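Local coordinates for protein Bd3459 (Bdellovibrio bacteriovorus, PDB 5CEC) that is a predatory endopeptidase bound by the ankyrin-repeat immunity protein Bd3460, and probably acts as a serine-type D-Ala-D-Ala peptidase on cell-wall peptides, at residues P114-R118 with N119-F123; A176-T179 with S180-T184. The protein carries 1 engineered substitution. All coordinates share one frame; numbering follows the deposited sequence. Where two conformers were deposited one is given.

Contact 1 (P114-R118 with N119-F123). With SO4 (sulfate ion), chain E.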
loop_
_atom_site.group_PDB
_atom_site.type_symbol
_atom_site.label_atom_id
_atom_site.label_comp_id
_atom_site.label_asym_id
_atom_site.label_seq_id
_atom_site.Cartn_x
_atom_site.Cartn_y
_atom_site.Cartn_z
ATOM N N PRO A 114 -0.967 17.106 1.343
ATOM C CA PRO A 114 -0.052 16.077 0.811
ATOM C C PRO A 114 -0.701 15.096 -0.131
ATOM O O PRO A 114 -0.101 14.085 -0.470
ATOM C CB PRO A 114 0.423 15.359 2.082
ATOM C CG PRO A 114 -0.784 15.396 2.939
ATOM C CD PRO A 114 -1.438 16.740 2.687
ATOM N N LEU A 115 -1.926 15.401 -0.559
ATOM C CA LEU A 115 -2.649 14.574 -1.522
ATOM C C LEU A 115 -3.305 15.437 -2.575
ATOM O O LEU A 115 -4.444 15.206 -2.958
ATOM C CB LEU A 115 -3.641 13.666 -0.781
ATOM C CG LEU A 115 -4.396 12.603 -1.564
ATOM C CD1 LEU A 115 -3.472 11.880 -2.522
ATOM C CD2 LEU A 115 -5.132 11.639 -0.642
ATOM N N PHE A 116 -2.545 16.395 -3.085
ATOM C CA PHE A 116 -3.052 17.363 -4.056
ATOM C C PHE A 116 -2.365 17.048 -5.373
ATOM O O PHE A 116 -1.221 17.445 -5.607
ATOM C CB PHE A 116 -2.834 18.807 -3.599
ATOM C CG PHE A 116 -3.799 19.785 -4.177
ATOM C CD1 PHE A 116 -4.032 19.843 -5.534
ATOM C CD2 PHE A 116 -4.509 20.648 -3.370
ATOM C CE1 PHE A 116 -4.922 20.747 -6.079
ATOM C CE2 PHE A 116 -5.413 21.570 -3.916
ATOM C CZ PHE A 116 -5.617 21.598 -5.260
ATOM N N GLY A 117 -3.089 16.316 -6.208
ATOM C CA GLY A 117 -2.607 15.897 -7.506
ATOM C C GLY A 117 -3.738 15.947 -8.508
ATOM O O GLY A 117 -4.614 16.821 -8.442
ATOM N N ARG A 118 -3.743 14.976 -9.412
ATOM C CA ARG A 118 -4.806 14.864 -10.427
ATOM C C ARG A 118 -6.199 15.016 -9.863
ATOM O O ARG A 118 -6.984 15.828 -10.361
ATOM C CB ARG A 118 -4.692 13.495 -11.151
ATOM C CG ARG A 118 -5.763 13.284 -12.226
ATOM C CD ARG A 118 -5.970 11.804 -12.528
ATOM N NE ARG A 118 -4.746 11.156 -12.975
ATOM C CZ ARG A 118 -4.261 11.193 -14.226
ATOM N NH1 ARG A 118 -4.846 11.901 -15.183
ATOM N NH2 ARG A 118 -3.179 10.502 -14.505
ATOM N N ASN A 119 -6.543 14.190 -8.885
ATOM C CA ASN A 119 -7.962 14.085 -8.514
ATOM C C ASN A 119 -8.456 15.298 -7.735
ATOM O O ASN A 119 -9.577 15.789 -7.981
ATOM C CB ASN A 119 -8.220 12.773 -7.798
ATOM C CG ASN A 119 -8.073 11.595 -8.711
ATOM O OD1 ASN A 119 -8.458 11.689 -9.857
ATOM N ND2 ASN A 119 -7.496 10.509 -8.240
ATOM N N MET A 120 -7.640 15.835 -6.823
ATOM C CA MET A 120 -8.002 17.105 -6.189
ATOM C C MET A 120 -8.105 18.251 -7.206
ATOM O O MET A 120 -8.955 19.130 -7.081
ATOM C CB MET A 120 -7.076 17.425 -5.021
ATOM C CG MET A 120 -7.557 18.615 -4.241
ATOM S SD MET A 120 -9.169 18.352 -3.495
ATOM C CE MET A 120 -8.971 19.052 -1.875
ATOM N N SER A 121 -7.250 18.219 -8.216
ATOM C CA SER A 121 -7.264 19.237 -9.269
ATOM C C SER A 121 -8.560 19.144 -10.061
ATOM O O SER A 121 -9.182 20.168 -10.348
ATOM C CB SER A 121 -6.062 19.100 -10.210
ATOM O OG SER A 121 -4.862 19.421 -9.538
ATOM N N TYR A 122 -8.964 17.921 -10.408
ATOM C CA TYR A 122 -10.241 17.729 -11.086
ATOM C C TYR A 122 -11.403 18.259 -10.268
ATOM O O TYR A 122 -12.305 18.896 -10.800
ATOM C CB TYR A 122 -10.491 16.248 -11.388
ATOM C CG TYR A 122 -9.630 15.590 -12.461
ATOM C CD1 TYR A 122 -8.757 16.317 -13.282
ATOM C CD2 TYR A 122 -9.701 14.222 -12.639
ATOM C CE1 TYR A 122 -7.990 15.692 -14.254
ATOM C CE2 TYR A 122 -8.945 13.588 -13.600
ATOM C CZ TYR A 122 -8.103 14.315 -14.405
ATOM O OH TYR A 122 -7.378 13.649 -15.347
ATOM N N PHE A 123 -11.386 17.990 -8.974
ATOM C CA PHE A 123 -12.428 18.521 -8.087
ATOM C C PHE A 123 -12.392 20.037 -8.041
ATOM O O PHE A 123 -13.438 20.689 -8.127
ATOM C CB PHE A 123 -12.305 17.928 -6.695
ATOM C CG PHE A 123 -13.389 18.378 -5.751
ATOM C CD1 PHE A 123 -14.718 17.961 -5.912
ATOM C CD2 PHE A 123 -13.107 19.263 -4.740
ATOM C CE1 PHE A 123 -15.716 18.409 -5.063
ATOM C CE2 PHE A 123 -14.110 19.710 -3.886
ATOM C CZ PHE A 123 -15.412 19.291 -4.055
HETATM S S SO4 E . -3.440 12.868 -18.297
HETATM O O1 SO4 E . -3.980 11.542 -17.896
HETATM O O2 SO4 E . -2.385 12.726 -19.320
HETATM O O3 SO4 E . -3.062 13.702 -17.146
HETATM O O4 SO4 E . -4.524 13.687 -18.958
HETATM O O HOH W 1 -5.289 14.620 -5.642
#
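Gly117 and Ser121 meet where the loop ending at Gly117 turns into helix 118-130, with Gly117 at the N-cap. Gly117 O takes the first helical bond, from Ser121 N (3.0 Å), and Arg118 O takes the next from Tyr122 N. Ahead of them one water joins the loop to the first turn, donating to Leu115 O and accepting from Gly117 N and Met120 N.

Two donors grip Gly117 O, because Ser121 OG lies beside its own backbone N (chi1 -68°) and reaches the same oxygen at 2.8 Å from above the carbonyl plane. Met120 CG sits over the centre of the Phe116 ring, 3.6 Å from its centroid, a CH-pi contact; Met120 SD is farther above that face, and Ser121 OG lies at the ring's edge. Arg118 runs alongside Tyr122, and its CG makes a CH-pi contact 3.7 Å from the centroid of the Tyr122 ring. A bend at chi3 (-58°) swings the guanidinium of Arg118 back to the phenol. Arg118 NH1 donates to Tyr122 OH, 3.1 Å away and in the guanidinium plane, and to O1 of a sulfate at 2.9 Å. Glu153 forms a salt bridge with Arg118 NE, and Trp149 NE1 also binds the sulfate.

Around this helix start, helix 188-200 packs on Asn119 and Tyr122, Leu235 of strand 231-236 meets Phe116 and Met120, and helix 253-262 touches Leu115.

Contact 2 (A176-T179 with S180-T184)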
loop_
_atom_site.group_PDB
_atom_site.type_symbol
_atom_site.label_atom_id
_atom_site.label_comp_id
_atom_site.label_asym_id
_atom_site.label_seq_id
_atom_site.Cartn_x
_atom_site.Cartn_y
_atom_site.Cartn_z
ATOM N N ALA A 176 5.157 24.134 -14.052
ATOM C CA ALA A 176 5.089 23.243 -15.177
ATOM C C ALA A 176 3.908 22.286 -15.114
ATOM O O ALA A 176 3.277 22.043 -16.126
ATOM C CB ALA A 176 6.385 22.473 -15.351
ATOM N N THR A 177 3.618 21.745 -13.935
ATOM C CA THR A 177 2.485 20.855 -13.777
ATOM C C THR A 177 1.157 21.614 -13.939
ATOM O O THR A 177 0.220 21.103 -14.551
ATOM C CB THR A 177 2.539 20.169 -12.394
ATOM O OG1 THR A 177 3.789 19.487 -12.269
ATOM C CG2 THR A 177 1.381 19.193 -12.193
ATOM N N LEU A 178 1.088 22.835 -13.405
ATOM C CA LEU A 178 -0.085 23.670 -13.617
ATOM C C LEU A 178 -0.302 23.927 -15.102
ATOM O O LEU A 178 -1.409 23.824 -15.585
ATOM C CB LEU A 178 0.018 24.977 -12.852
ATOM C CG LEU A 178 -0.261 24.915 -11.339
ATOM C CD1 LEU A 178 0.146 26.224 -10.679
ATOM C CD2 LEU A 178 -1.725 24.588 -11.069
ATOM N N THR A 179 0.776 24.193 -15.833
ATOM C CA THR A 179 0.687 24.527 -17.235
ATOM C C THR A 179 0.313 23.306 -18.068
ATOM O O THR A 179 -0.542 23.401 -18.949
ATOM C CB THR A 179 2.014 25.106 -17.721
ATOM O OG1 THR A 179 2.341 26.293 -16.986
ATOM C CG2 THR A 179 2.032 25.424 -19.230
ATOM N N SER A 180 0.915 22.154 -17.785
ATOM C CA SER A 180 0.765 21.009 -18.684
ATOM C C SER A 180 -0.347 20.058 -18.284
ATOM O O SER A 180 -0.799 19.280 -19.105
ATOM C CB SER A 180 2.093 20.270 -18.805
ATOM O OG SER A 180 3.040 21.103 -19.450
ATOM N N SER A 181 -0.802 20.138 -17.026
ATOM C CA SER A 181 -1.819 19.228 -16.520
ATOM C C SER A 181 -3.051 19.934 -15.975
ATOM O O SER A 181 -4.163 19.631 -16.387
ATOM C CB SER A 181 -1.222 18.316 -15.437
ATOM O OG SER A 181 -0.226 17.484 -15.999
ATOM N N PHE A 182 -2.877 20.886 -15.067
ATOM C CA PHE A 182 -4.042 21.539 -14.476
ATOM C C PHE A 182 -4.824 22.325 -15.531
ATOM O O PHE A 182 -6.060 22.362 -15.504
ATOM C CB PHE A 182 -3.586 22.466 -13.333
ATOM C CG PHE A 182 -4.709 23.096 -12.581
ATOM C CD1 PHE A 182 -5.253 24.300 -13.007
ATOM C CD2 PHE A 182 -5.265 22.460 -11.476
ATOM C CE1 PHE A 182 -6.279 24.884 -12.303
ATOM C CE2 PHE A 182 -6.312 23.027 -10.788
ATOM C CZ PHE A 182 -6.818 24.229 -11.215
ATOM N N ALA A 183 -4.090 22.947 -16.456
ATOM C CA ALA A 183 -4.671 23.889 -17.407
ATOM C C ALA A 183 -4.986 23.272 -18.771
ATOM O O ALA A 183 -5.399 23.994 -19.680
ATOM C CB ALA A 183 -3.721 25.075 -17.593
ATOM N N THR A 184 -4.857 21.955 -18.921
ATOM C CA THR A 184 -5.070 21.300 -20.208
ATOM C C THR A 184 -6.223 20.304 -20.135
ATOM O O THR A 184 -6.690 19.932 -19.065
ATOM C CB THR A 184 -3.785 20.605 -20.691
ATOM O OG1 THR A 184 -3.464 19.530 -19.805
ATOM C CG2 THR A 184 -2.613 21.588 -20.734
#
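Leu178 and Phe182 are brought together by different first torsions: CG of Leu178 lies beside its backbone N (chi1 -77°), whereas CG of Phe182 is turned away from its own N (chi1 -175°). The two side chains consequently run side by side in the same direction. Leu178 CD2 does the touching, 3.6 Å from Phe182 CB and 3.7 Å from Phe182 CG, so the methyl packs against the root of the aromatic side chain while the ring extends beyond it. Leu139 and Phe141 lie against Leu178, and Leu124 and Ile125 against Phe182.

The backbone beneath widens from alpha to pi-type spacing. Ser180 N still bonds to Ala176 O, four residues back, but Thr177 O accepts from both Ser181 N (2.8 Å) and Phe182 N (3.1 Å). The second bond is the straighter, with an N-H...O angle of 160°, and its donor lies in the carbonyl plane; Ser181 N is tilted out of that plane. Ala183 N continues the five-residue spacing to Leu178 O at 3.0 Å, in a more bent bond. Ala183 is the first residue to leave helical backbone angles. Just beyond it, Thr184 OG1 donates to Ser180 O at 2.8 Å from above the carbonyl plane, and Thr184 CG2 packs against Thr179 O.

Chemically, the carbonyls of Thr177, Leu178 and Ser180 thus keep backbone or hydroxyl donors as the spacing widens, Thr177 O taking two, while the buried Leu178-Phe182 pair anchors the helix end in the interior by apolar packing.

How the contacts relate
Contact 1 comes first along the chain, at the start of helix 118-130, and contact 2 follows at the end of helix 167-182; their centres are 12 Å apart. They meet directly, Ser121 OG of contact 1 packing 3.6 Å from Phe182 CD2 of contact 2. Phe145, Leu147 and Trp149, from the chain between the two helices, touch residues of both contacts. Strands 231-236 and 212-218 of one mixed sheet pack against contacts 1 and 2 respectively. The opening of one helix and the close of another are thus joined on the same side of the chain's centre, tying both helices to that sheet.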